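Local coordinates for similar to hydroxylamine oxidoreductase (PDB 6H5L), which probably works as the reductase subunit of a 60-haem anammox complex, moving electrons along a chain of c-type haems, at residues Ser110-Thr113 / Ala114-Glu117; Asp125-His128 / Cys129-His133; Phe218-Val221 / Glu222-Pro226; Met285-Lys288 / His289-Ile293. All coordinates share one frame; numbering follows the deposited sequence.

Contact 1: Ser110-Thr113 / Ala114-Glu117; sequences SSKT and AQIE. With HEC (heme c), chain E.
Lys-112 and Ile-116, with Thr-113 and Glu-117, form a local i to i+4 contact within one alpha-helix, 107-120. One flank of the helix lies along a propionate arm of a heme c. The i to i+4 backbone bonds run through the contact, though the one from Gln-115 N to Ser-111 O is weak. Glu-117 N donates to Thr-113 O at 2.9 Å, and Ile-116 N donates to Lys-112 O at 3.2 Å. Ala-114 N reaches Ser-110 O at 3.1 Å and makes a second, weak bond to Ser-111 O.

The heme flank is made by three side chains. Thr-113 turns OG1 beside its backbone N (chi1 -57°), which puts the hydroxyl within 3.2 Å of CBD of the heme. OG1 is hydrogen-bonded to the carbonyls of Leu-109 and Pro-103, while CG2 packs on the methyl CMD. A valine at this position would keep the bulk but is likely to leave those two carbonyls without the hydroxyl as a partner. Lys-112 sets its CB against the carboxylate carbon CGD of the propionate. Its chain then bends at every later torsion and takes NZ to weak hydrogen bonds with Tyr-108 OH and a propionate of another heme c.

The chains of Lys-112 and Gln-115 pass at a slant, with Lys-112 CD 3.8 Å from Gln-115 NE2. Gln-115 also packs on Pro-151 of the neighbouring cytochrome chain. Glu-117, one turn after Thr-113, is held separately by a salt bridge with Lys-104 and a hydrogen bond with Leu-124 N. The methyl CD1 of Ile-116 lies 3.6 Å from propionate oxygen O1D of the heme.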
# COMPACT_ATOMS: atom_id res chain seq x y z
N SER A 110 9.63 21.32 -17.41
CA SER A 110 10.32 21.07 -18.67
C SER A 110 9.78 21.96 -19.78
O SER A 110 10.54 22.41 -20.65
CB SER A 110 10.18 19.60 -19.06
OG SER A 110 10.56 18.75 -17.99
N SER A 111 8.48 22.24 -19.77
CA SER A 111 7.88 23.05 -20.82
C SER A 111 8.34 24.50 -20.72
O SER A 111 8.78 25.09 -21.72
CB SER A 111 6.35 22.96 -20.74
OG SER A 111 5.75 23.67 -21.81
N LYS A 112 8.24 25.10 -19.53
CA LYS A 112 8.67 26.49 -19.37
C LYS A 112 10.17 26.63 -19.60
O LYS A 112 10.62 27.65 -20.12
CB LYS A 112 8.29 27.00 -17.98
CG LYS A 112 6.79 26.91 -17.67
CD LYS A 112 5.97 27.76 -18.62
CE LYS A 112 5.98 29.23 -18.22
NZ LYS A 112 5.17 29.47 -16.99
N THR A 113 10.95 25.62 -19.22
CA THR A 113 12.40 25.67 -19.43
C THR A 113 12.73 25.67 -20.92
O THR A 113 13.68 26.34 -21.35
CB THR A 113 13.08 24.50 -18.73
OG1 THR A 113 12.75 24.51 -17.34
CG2 THR A 113 14.59 24.58 -18.88
N ALA A 114 11.97 24.92 -21.72
CA ALA A 114 12.26 24.83 -23.15
C ALA A 114 12.10 26.18 -23.83
O ALA A 114 12.93 26.56 -24.67
CB ALA A 114 11.36 23.78 -23.80
N GLN A 115 11.04 26.92 -23.50
CA GLN A 115 10.84 28.24 -24.07
C GLN A 115 11.94 29.20 -23.64
O GLN A 115 12.38 30.05 -24.42
CB GLN A 115 9.47 28.78 -23.68
CG GLN A 115 8.31 27.99 -24.26
CD GLN A 115 7.01 28.23 -23.50
OE1 GLN A 115 5.93 28.20 -24.08
NE2 GLN A 115 7.12 28.45 -22.20
N ILE A 116 12.40 29.09 -22.39
CA ILE A 116 13.47 29.94 -21.90
C ILE A 116 14.77 29.63 -22.64
O ILE A 116 15.54 30.54 -22.97
CB ILE A 116 13.63 29.79 -20.38
CG1 ILE A 116 12.36 30.25 -19.66
CG2 ILE A 116 14.83 30.58 -19.88
CD1 ILE A 116 12.35 29.96 -18.18
N GLU A 117 15.03 28.34 -22.90
CA GLU A 117 16.23 27.97 -23.65
C GLU A 117 16.26 28.61 -25.03
O GLU A 117 17.31 29.04 -25.50
CB GLU A 117 16.32 26.45 -23.76
CG GLU A 117 16.75 25.74 -22.49
CD GLU A 117 16.76 24.24 -22.63
OE1 GLU A 117 15.95 23.70 -23.41
OE2 GLU A 117 17.60 23.58 -21.97
FE HEC E . 14.17 31.44 -12.51
CHA HEC E . 12.25 28.63 -12.25
CHB HEC E . 12.19 33.01 -10.18
CHC HEC E . 16.31 34.13 -12.48
CHD HEC E . 15.68 30.27 -15.34
NA HEC E . 12.53 30.91 -11.40
C1A HEC E . 11.86 29.70 -11.47
C2A HEC E . 10.69 29.78 -10.61
C3A HEC E . 10.69 30.99 -10.04
C4A HEC E . 11.84 31.73 -10.53
CMA HEC E . 9.63 31.53 -9.05
CAA HEC E . 9.64 28.68 -10.36
CBA HEC E . 10.31 27.46 -9.73
CGA HEC E . 9.30 26.63 -8.99
O1A HEC E . 8.14 27.10 -8.83
O2A HEC E . 9.65 25.51 -8.53
NB HEC E . 14.19 33.28 -11.57
C1B HEC E . 13.37 33.63 -10.52
C2B HEC E . 13.97 34.75 -9.83
C3B HEC E . 15.10 35.07 -10.47
C4B HEC E . 15.27 34.15 -11.57
CMB HEC E . 13.36 35.46 -8.60
CAB HEC E . 16.10 36.20 -10.12
CBB HEC E . 16.83 35.87 -8.80
NC HEC E . 15.68 32.11 -13.71
C1C HEC E . 16.49 33.20 -13.48
C2C HEC E . 17.67 33.08 -14.32
C3C HEC E . 17.39 32.13 -15.23
C4C HEC E . 16.20 31.42 -14.79
CMC HEC E . 18.68 34.23 -14.53
CAC HEC E . 18.27 31.70 -16.43
CBC HEC E . 19.47 30.85 -15.94
ND HEC E . 14.01 29.70 -13.61
C1D HEC E . 14.72 29.46 -14.79
C2D HEC E . 14.26 28.21 -15.35
C3D HEC E . 13.18 27.69 -14.38
C4D HEC E . 13.10 28.69 -13.34
CMD HEC E . 14.75 27.53 -16.64
CAD HEC E . 12.37 26.38 -14.50
CBD HEC E . 11.19 26.59 -15.45
CGD HEC E . 10.26 27.65 -14.91
O1D HEC E . 10.31 28.81 -15.40
O2D HEC E . 9.47 27.33 -13.99

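Contact 2: Asp125-His128 / Cys129-His133; sequences DEVH and CFDCH. With HEC (heme c), chain D.
His-128 and Asp-131 form a capping box at the start of the short helix 129-133. That helix carries the CxxCH heme-binding motif, Cys-129 to His-133. The box is the tight part of the contact. His-128 N donates to Asp-131 OD2 at 2.7 Å in an almost straight bond, 176° at the hydrogen, and meets the oxygen on its anti side. In return Phe-130 N donates to His-128 ND1 at 3.0 Å, close to the ring plane. The side chain of His-128, with CG anti to N (chi1 -163°), folds over the helix start to do this. Cys-129 SG lies over a face of the same ring, 3.9 Å from its centroid.

The ring is buried, and Trp-95 meets it edge-to-face. An alanine in place of His-128 would remove the ring and would probably leave Phe-130 N without its cap and open a gap beside the sulfur. Asp-131 has a second partner, since OD1 forms a salt bridge with Arg-122. Val-127 is buried too, and its CA lies 3.5 Å from Asp-131 OD2.

The loose side is the start of the segment. Asp-125 is exposed and takes no part in the box. Glu-126 is partly exposed, and its carboxylate stays well clear of that of Asp-131.

The helix is tied to the heme by covalent bonds. Cys-129 SG binds CAB and Cys-132 SG binds CAC. His-216 is the other axial ligand of the iron, which His-133 NE2 binds at 2.0 Å.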
# COMPACT_ATOMS: atom_id res chain seq x y z
N ASP A 125 20.27 22.91 -18.18
CA ASP A 125 20.06 21.71 -17.37
C ASP A 125 19.95 22.05 -15.89
O ASP A 125 19.38 21.25 -15.13
CB ASP A 125 21.19 20.71 -17.60
CG ASP A 125 21.15 20.10 -18.99
OD1 ASP A 125 20.04 19.85 -19.50
OD2 ASP A 125 22.24 19.88 -19.57
N GLU A 126 20.49 23.19 -15.47
CA GLU A 126 20.31 23.70 -14.12
C GLU A 126 20.62 25.19 -14.13
O GLU A 126 21.36 25.68 -14.98
CB GLU A 126 21.20 22.97 -13.11
CG GLU A 126 22.67 23.35 -13.18
CD GLU A 126 23.48 22.79 -12.03
OE1 GLU A 126 24.64 23.22 -11.84
OE2 GLU A 126 22.97 21.91 -11.31
N VAL A 127 20.04 25.90 -13.17
CA VAL A 127 20.34 27.31 -12.94
C VAL A 127 21.21 27.38 -11.69
O VAL A 127 20.76 27.04 -10.59
CB VAL A 127 19.07 28.14 -12.79
CG1 VAL A 127 19.41 29.61 -12.58
CG2 VAL A 127 18.17 27.96 -14.00
N HIS A 128 22.45 27.84 -11.87
CA HIS A 128 23.48 27.73 -10.85
C HIS A 128 23.69 29.07 -10.15
O HIS A 128 23.27 30.13 -10.64
CB HIS A 128 24.79 27.25 -11.48
CG HIS A 128 25.78 26.74 -10.49
ND1 HIS A 128 26.68 27.55 -9.84
CD2 HIS A 128 26.03 25.48 -10.04
CE1 HIS A 128 27.43 26.83 -9.03
NE2 HIS A 128 27.05 25.57 -9.14
N CYS A 129 24.36 29.01 -9.00
CA CYS A 129 24.79 30.23 -8.31
C CYS A 129 25.59 31.13 -9.24
O CYS A 129 25.52 32.36 -9.15
CB CYS A 129 25.62 29.88 -7.08
SG CYS A 129 25.43 28.18 -6.48
N PHE A 130 26.37 30.52 -10.13
CA PHE A 130 27.12 31.29 -11.12
C PHE A 130 26.19 32.12 -11.99
O PHE A 130 26.50 33.27 -12.32
CB PHE A 130 27.94 30.33 -11.99
CG PHE A 130 29.24 30.90 -12.47
CD1 PHE A 130 29.29 31.65 -13.63
CD2 PHE A 130 30.41 30.67 -11.77
CE1 PHE A 130 30.49 32.17 -14.09
CE2 PHE A 130 31.61 31.18 -12.22
CZ PHE A 130 31.65 31.93 -13.38
N ASP A 131 25.03 31.56 -12.37
CA ASP A 131 24.13 32.24 -13.29
C ASP A 131 23.53 33.50 -12.66
O ASP A 131 23.31 34.50 -13.36
CB ASP A 131 23.03 31.28 -13.74
CG ASP A 131 23.56 30.09 -14.51
OD1 ASP A 131 24.38 30.29 -15.44
OD2 ASP A 131 23.18 28.95 -14.18
N CYS A 132 23.25 33.46 -11.36
CA CYS A 132 22.60 34.58 -10.68
C CYS A 132 23.57 35.54 -10.01
O CYS A 132 23.21 36.70 -9.80
CB CYS A 132 21.62 34.06 -9.62
SG CYS A 132 20.02 33.49 -10.25
N HIS A 133 24.78 35.09 -9.66
CA HIS A 133 25.67 35.90 -8.83
C HIS A 133 26.98 36.30 -9.49
O HIS A 133 27.58 37.29 -9.04
CB HIS A 133 26.00 35.16 -7.53
CG HIS A 133 24.85 35.06 -6.57
ND1 HIS A 133 24.36 36.15 -5.88
CD2 HIS A 133 24.09 34.00 -6.19
CE1 HIS A 133 23.35 35.77 -5.12
NE2 HIS A 133 23.17 34.47 -5.29
FE HEC D . 21.82 33.61 -4.08
CHA HEC D . 21.48 36.46 -2.24
CHB HEC D . 24.32 32.55 -1.91
CHC HEC D . 22.39 30.85 -6.02
CHD HEC D . 19.44 34.68 -6.34
NA HEC D . 22.71 34.35 -2.38
C1A HEC D . 22.45 35.58 -1.82
C2A HEC D . 23.34 35.78 -0.70
C3A HEC D . 24.14 34.70 -0.61
C4A HEC D . 23.75 33.78 -1.67
CMA HEC D . 25.27 34.41 0.40
CAA HEC D . 23.34 37.07 0.17
CBA HEC D . 23.27 36.82 1.68
CGA HEC D . 22.07 35.99 2.05
O1A HEC D . 20.94 36.36 1.67
O2A HEC D . 22.26 34.96 2.75
NB HEC D . 23.13 32.02 -4.00
C1B HEC D . 24.03 31.74 -2.99
C2B HEC D . 24.61 30.44 -3.25
C3B HEC D . 24.08 29.97 -4.39
C4B HEC D . 23.14 30.96 -4.87
CMB HEC D . 25.67 29.75 -2.37
CAB HEC D . 24.39 28.62 -5.08
CBB HEC D . 23.81 27.45 -4.26
NC HEC D . 21.05 32.91 -5.84
C1C HEC D . 21.44 31.74 -6.47
C2C HEC D . 20.59 31.54 -7.62
C3C HEC D . 19.87 32.66 -7.79
C4C HEC D . 20.08 33.50 -6.63
CMC HEC D . 20.83 30.44 -8.69
CAC HEC D . 18.89 32.95 -8.95
CBC HEC D . 17.71 31.96 -8.97
ND HEC D . 20.68 35.33 -4.30
C1D HEC D . 19.67 35.49 -5.24
C2D HEC D . 18.88 36.64 -4.88
C3D HEC D . 19.52 37.19 -3.60
C4D HEC D . 20.63 36.31 -3.31
CMD HEC D . 17.65 37.23 -5.60
CAD HEC D . 19.08 38.42 -2.79
CBD HEC D . 19.55 39.66 -3.54
CGD HEC D . 19.37 40.87 -2.67
O1D HEC D . 18.72 40.75 -1.59
O2D HEC D . 19.88 41.95 -3.06

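Contact 3: Phe218-Val221 / Glu222-Pro226; sequences FSAV and EGRQP. With HEC (heme c), chain E.
Ser-219 is the N-cap of helix 220-224: its hydroxyl OG accepts from Glu-222 N at 3.0 Å. Its carbonyl O opens the helix ladder, accepting from Gly-223 N at 2.9 Å. The hydroxyl lies trans to the serine's own N (chi1 167°), which brings it back over the opening amides. The amide directly after the cap, Ala-220 N, donates to propionate oxygen O1A of the heme at 3.0 Å, in a fairly straight bond of 166°. An anion placed at the start of a helix is probably favoured by the helix dipole.

Further along, the backbone bonds from Arg-224 N to Ala-220 O and from Gln-225 N to Val-221 O are both weak. The Arg-224 side chain bends back so that Ala-220 O sits 3.5 Å above the guanidinium plane, toward its rim. NH2 also touches Ala-220 CB at 3.6 Å. The charged end works outside the contact: NH1 bonds to a propionate of a second heme c, and NE to Phe-262 O. Glu-222 extends the other way, to Thr-214 OG1 and to a salt bridge with Arg-276 of the second subunit.

Beyond the polar bonds, Phe-218 packs on the heme. It lays CD1 and CE1 near heme methyl CMB, each at 3.5 Å, and its ring meets His-100. Gln-225 sets CG 3.3 Å from the carbonyl oxygen of Val-221. This is a serine N-capped helix start whose next backbone amide holds a heme propionate, part of the wall of a multiheme c-type pocket.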
# COMPACT_ATOMS: atom_id res chain seq x y z
N PHE A 218 12.70 29.87 -4.37
CA PHE A 218 12.01 30.50 -5.50
C PHE A 218 10.80 29.67 -5.93
O PHE A 218 10.65 29.29 -7.09
CB PHE A 218 12.97 30.74 -6.66
CG PHE A 218 14.09 31.68 -6.33
CD1 PHE A 218 13.85 33.04 -6.17
CD2 PHE A 218 15.39 31.22 -6.18
CE1 PHE A 218 14.88 33.91 -5.87
CE2 PHE A 218 16.42 32.10 -5.87
CZ PHE A 218 16.16 33.44 -5.72
N SER A 219 9.94 29.39 -4.96
CA SER A 219 8.82 28.48 -5.15
C SER A 219 7.59 29.25 -5.58
O SER A 219 7.12 30.14 -4.86
CB SER A 219 8.54 27.71 -3.85
OG SER A 219 7.30 27.04 -3.92
N ALA A 220 7.06 28.92 -6.77
CA ALA A 220 5.79 29.50 -7.20
C ALA A 220 4.66 29.08 -6.27
O ALA A 220 3.70 29.84 -6.09
CB ALA A 220 5.49 29.09 -8.64
N VAL A 221 4.76 27.89 -5.68
CA VAL A 221 3.78 27.48 -4.67
C VAL A 221 3.81 28.44 -3.49
O VAL A 221 2.76 28.84 -2.98
CB VAL A 221 4.06 26.03 -4.23
CG1 VAL A 221 3.20 25.66 -3.03
CG2 VAL A 221 3.82 25.06 -5.38
N GLU A 222 5.00 28.83 -3.04
CA GLU A 222 5.10 29.74 -1.91
C GLU A 222 4.66 31.15 -2.30
O GLU A 222 4.07 31.87 -1.49
CB GLU A 222 6.52 29.75 -1.36
CG GLU A 222 6.69 30.58 -0.10
CD GLU A 222 8.13 30.92 0.18
OE1 GLU A 222 8.97 30.00 0.20
OE2 GLU A 222 8.42 32.12 0.37
N GLY A 223 4.95 31.57 -3.54
CA GLY A 223 4.53 32.89 -3.98
C GLY A 223 3.03 33.04 -4.07
O GLY A 223 2.51 34.15 -3.95
N ARG A 224 2.31 31.94 -4.29
CA ARG A 224 0.87 31.98 -4.45
C ARG A 224 0.10 31.85 -3.14
O ARG A 224 -1.11 32.11 -3.13
CB ARG A 224 0.42 30.88 -5.42
CG ARG A 224 0.81 31.15 -6.87
CD ARG A 224 0.15 30.17 -7.82
NE ARG A 224 0.88 28.92 -7.96
CZ ARG A 224 1.69 28.64 -8.98
NH1 ARG A 224 1.87 29.53 -9.95
NH2 ARG A 224 2.32 27.48 -9.04
N GLN A 225 0.77 31.46 -2.05
CA GLN A 225 -0.04 31.41 -0.84
C GLN A 225 -0.06 32.78 -0.16
O GLN A 225 0.92 33.52 -0.23
CB GLN A 225 0.49 30.35 0.12
CG GLN A 225 1.97 30.05 -0.02
CD GLN A 225 2.34 28.70 0.57
OE1 GLN A 225 1.54 27.76 0.54
NE2 GLN A 225 3.55 28.59 1.10
N PRO A 226 -1.18 33.12 0.50
CA PRO A 226 -1.33 34.48 1.06
C PRO A 226 -0.24 34.89 2.03
O PRO A 226 0.06 36.09 2.14
CB PRO A 226 -2.69 34.41 1.75
CG PRO A 226 -3.44 33.37 1.01
CD PRO A 226 -2.42 32.34 0.61
FE HEC E . 14.17 31.44 -12.51
CHA HEC E . 12.25 28.63 -12.25
CHB HEC E . 12.19 33.01 -10.18
CHC HEC E . 16.31 34.13 -12.48
CHD HEC E . 15.68 30.27 -15.34
NA HEC E . 12.53 30.91 -11.40
C1A HEC E . 11.86 29.70 -11.47
C2A HEC E . 10.69 29.78 -10.61
C3A HEC E . 10.69 30.99 -10.04
C4A HEC E . 11.84 31.73 -10.53
CMA HEC E . 9.63 31.53 -9.05
CAA HEC E . 9.64 28.68 -10.36
CBA HEC E . 10.31 27.46 -9.73
CGA HEC E . 9.30 26.63 -8.99
O1A HEC E . 8.14 27.10 -8.83
O2A HEC E . 9.65 25.51 -8.53
NB HEC E . 14.19 33.28 -11.57
C1B HEC E . 13.37 33.63 -10.52
C2B HEC E . 13.97 34.75 -9.83
C3B HEC E . 15.10 35.07 -10.47
C4B HEC E . 15.27 34.15 -11.57
CMB HEC E . 13.36 35.46 -8.60
CAB HEC E . 16.10 36.20 -10.12
CBB HEC E . 16.83 35.87 -8.80
NC HEC E . 15.68 32.11 -13.71
C1C HEC E . 16.49 33.20 -13.48
C2C HEC E . 17.67 33.08 -14.32
C3C HEC E . 17.39 32.13 -15.23
C4C HEC E . 16.20 31.42 -14.79
CMC HEC E . 18.68 34.23 -14.53
CAC HEC E . 18.27 31.70 -16.43
CBC HEC E . 19.47 30.85 -15.94
ND HEC E . 14.01 29.70 -13.61
C1D HEC E . 14.72 29.46 -14.79
C2D HEC E . 14.26 28.21 -15.35
C3D HEC E . 13.18 27.69 -14.38
C4D HEC E . 13.10 28.69 -13.34
CMD HEC E . 14.75 27.53 -16.64
CAD HEC E . 12.37 26.38 -14.50
CBD HEC E . 11.19 26.59 -15.45
CGD HEC E . 10.26 27.65 -14.91
O1D HEC E . 10.31 28.81 -15.40
O2D HEC E . 9.47 27.33 -13.99

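Contact 4: Met285-Lys288 / His289-Ile293; sequences MYEK and HGRFI. With HEC (heme c), chain G.
With chi1 near -179°, Tyr-286 swings its ring back along the hairpin toward the turn, while Phe-292 at -74° brings its ring against Tyr-286. The two rings make a T-shaped pair. An edge of Tyr-286 points at the face of Phe-292, with centroids 5.3 Å apart and planes at 88°. Tyr-286 CB also packs on Phe-292 CE2.

The strands 286-288 and 291-292 form a two-stranded antiparallel hairpin closed by a type I' turn, Lys-288 to Arg-291. Gly-290 takes a positive phi in it. A classic beta bulge adjoins the turn: Glu-287 and Lys-288 both face Arg-291, whose O accepts from Glu-287 N, at 2.8 Å, and from Lys-288 N, at 3.2 Å. At the open end Ile-293 N donates to Met-285 O at 2.9 Å.

Glu-287 stretches out so that OE2 lies 3.6 Å from Ile-293 CB, while OE1 forms a salt bridge with Arg-162. Met-285 leads away to the heme, its SD 3.5 Å from methyl CMD. At the turn His-289 meets Phe-162 of the neighbouring cytochrome chain edge-to-face.

The phenol oxygen holds the turn. Tyr-286 OH accepts from Gly-290 N at 2.7 Å and is also hydrogen-bonded to Glu-348 OE2, which accepts from His-289 N. The phenol and this carboxylate together hold both turn amides, which is likely to keep the turn rigid beside the partner chain.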
# COMPACT_ATOMS: atom_id res chain seq x y z
N MET A 285 -4.06 39.66 -8.47
CA MET A 285 -3.32 39.44 -9.71
C MET A 285 -4.23 39.15 -10.89
O MET A 285 -3.74 39.06 -12.02
CB MET A 285 -2.32 38.30 -9.54
CG MET A 285 -1.22 38.62 -8.54
SD MET A 285 0.23 37.59 -8.74
CE MET A 285 1.49 38.66 -8.05
N TYR A 286 -5.53 39.00 -10.67
CA TYR A 286 -6.48 39.03 -11.77
C TYR A 286 -6.46 40.40 -12.44
O TYR A 286 -6.58 41.43 -11.76
CB TYR A 286 -7.88 38.70 -11.25
CG TYR A 286 -8.97 38.68 -12.31
CD1 TYR A 286 -9.29 37.51 -12.98
CD2 TYR A 286 -9.69 39.83 -12.62
CE1 TYR A 286 -10.29 37.48 -13.93
CE2 TYR A 286 -10.69 39.81 -13.57
CZ TYR A 286 -10.98 38.63 -14.22
OH TYR A 286 -11.98 38.60 -15.17
N GLU A 287 -6.29 40.41 -13.76
CA GLU A 287 -6.26 41.65 -14.53
C GLU A 287 -7.63 42.03 -15.06
O GLU A 287 -8.20 43.03 -14.61
CB GLU A 287 -5.26 41.52 -15.69
CG GLU A 287 -5.17 42.77 -16.54
CD GLU A 287 -4.05 42.70 -17.55
OE1 GLU A 287 -3.77 43.73 -18.20
OE2 GLU A 287 -3.45 41.61 -17.70
N LYS A 288 -8.20 41.23 -15.97
CA LYS A 288 -9.55 41.45 -16.49
C LYS A 288 -10.00 40.31 -17.40
O LYS A 288 -9.18 39.72 -18.11
CB LYS A 288 -9.64 42.78 -17.26
CG LYS A 288 -8.65 42.91 -18.40
CD LYS A 288 -8.83 44.22 -19.15
CE LYS A 288 -7.73 44.44 -20.17
NZ LYS A 288 -7.91 45.74 -20.87
N HIS A 289 -11.31 40.02 -17.41
CA HIS A 289 -11.91 39.13 -18.41
C HIS A 289 -11.21 37.77 -18.47
O HIS A 289 -10.92 37.24 -19.54
CB HIS A 289 -11.91 39.80 -19.79
CG HIS A 289 -12.54 41.16 -19.79
ND1 HIS A 289 -13.68 41.45 -19.06
CD2 HIS A 289 -12.19 42.31 -20.41
CE1 HIS A 289 -14.01 42.72 -19.25
NE2 HIS A 289 -13.12 43.26 -20.06
N GLY A 290 -10.94 37.20 -17.29
CA GLY A 290 -10.31 35.90 -17.20
C GLY A 290 -8.81 35.88 -17.43
O GLY A 290 -8.23 34.79 -17.54
N ARG A 291 -8.18 37.05 -17.51
CA ARG A 291 -6.75 37.18 -17.78
C ARG A 291 -6.05 37.57 -16.49
O ARG A 291 -6.47 38.50 -15.80
CB ARG A 291 -6.51 38.23 -18.86
CG ARG A 291 -5.28 38.03 -19.74
CD ARG A 291 -5.17 39.24 -20.67
NE ARG A 291 -4.54 38.94 -21.96
CZ ARG A 291 -5.15 38.30 -22.95
NH1 ARG A 291 -6.38 37.85 -22.80
NH2 ARG A 291 -4.51 38.09 -24.10
N PHE A 292 -4.97 36.86 -16.16
CA PHE A 292 -4.17 37.17 -14.98
C PHE A 292 -2.86 37.84 -15.40
O PHE A 292 -2.45 37.78 -16.56
CB PHE A 292 -3.90 35.91 -14.16
CG PHE A 292 -5.08 35.41 -13.38
CD1 PHE A 292 -6.04 34.61 -13.98
CD2 PHE A 292 -5.24 35.75 -12.05
CE1 PHE A 292 -7.13 34.16 -13.26
CE2 PHE A 292 -6.33 35.30 -11.33
CZ PHE A 292 -7.28 34.50 -11.93
N ILE A 293 -2.22 38.47 -14.42
CA ILE A 293 -0.98 39.21 -14.67
C ILE A 293 -0.08 39.08 -13.45
O ILE A 293 -0.56 38.95 -12.32
CB ILE A 293 -1.28 40.69 -15.01
CG1 ILE A 293 -0.02 41.42 -15.49
CG2 ILE A 293 -1.91 41.41 -13.82
CD1 ILE A 293 -0.29 42.81 -16.03
FE HEC G . 7.02 36.22 -9.30
CHA HEC G . 5.31 33.50 -10.51
CHB HEC G . 9.58 35.55 -11.49
CHC HEC G . 8.53 39.22 -8.48
CHD HEC G . 4.70 36.72 -6.86
NA HEC G . 7.38 34.79 -10.72
C1A HEC G . 6.53 33.76 -11.07
C2A HEC G . 7.15 32.99 -12.13
C3A HEC G . 8.33 33.55 -12.41
C4A HEC G . 8.50 34.70 -11.53
CMA HEC G . 9.32 33.06 -13.48
CAA HEC G . 6.54 31.75 -12.83
CBA HEC G . 7.06 30.47 -12.20
CGA HEC G . 6.44 29.29 -12.91
O1A HEC G . 5.40 29.48 -13.59
O2A HEC G . 6.99 28.16 -12.80
NB HEC G . 8.78 37.18 -9.82
C1B HEC G . 9.61 36.78 -10.85
C2B HEC G . 10.50 37.87 -11.15
C3B HEC G . 10.22 38.89 -10.32
C4B HEC G . 9.13 38.47 -9.47
CMB HEC G . 11.60 37.85 -12.23
CAB HEC G . 10.91 40.27 -10.25
CBB HEC G . 10.52 41.13 -11.48
NC HEC G . 6.69 37.70 -7.93
C1C HEC G . 7.42 38.86 -7.76
C2C HEC G . 6.73 39.69 -6.79
C3C HEC G . 5.76 38.95 -6.25
C4C HEC G . 5.65 37.71 -7.01
CMC HEC G . 7.32 40.99 -6.20
CAC HEC G . 4.80 39.38 -5.12
CBC HEC G . 3.90 40.54 -5.60
ND HEC G . 5.31 35.22 -8.73
C1D HEC G . 4.44 35.71 -7.76
C2D HEC G . 3.20 34.97 -7.85
C3D HEC G . 3.39 33.97 -8.99
C4D HEC G . 4.72 34.20 -9.48
CMD HEC G . 1.94 35.15 -6.99
CAD HEC G . 2.37 32.94 -9.52
CBD HEC G . 1.86 33.44 -10.87
CGD HEC G . 0.60 32.73 -11.29
O1D HEC G . -0.04 33.19 -12.27
O2D HEC G . 0.24 31.71 -10.65
O HOH W 1 -1.38 39.66 -18.70

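In the fold
The four contacts follow one another along the chain. Contact 1 lies on helix 107-120. Contact 2 covers the next helix, 129-133, with centres 15 Å apart. Contact 3 lies on helix 220-224, and contact 4 is the hairpin 286-288 / 291-292, with centres 18 Å from each other. Contacts 2 and 4 are farthest apart, at 31 Å. No two of them touch. Contacts 1 and 3 meet different propionates of one heme c, contact 1 by packing and contact 3 by a hydrogen bond. The heme near Met-285 of contact 4 is also bonded by Arg-224 of contact 3. Here helices, a helix start and a small hairpin each meet a heme, consistent with a multiheme electron-transfer protein.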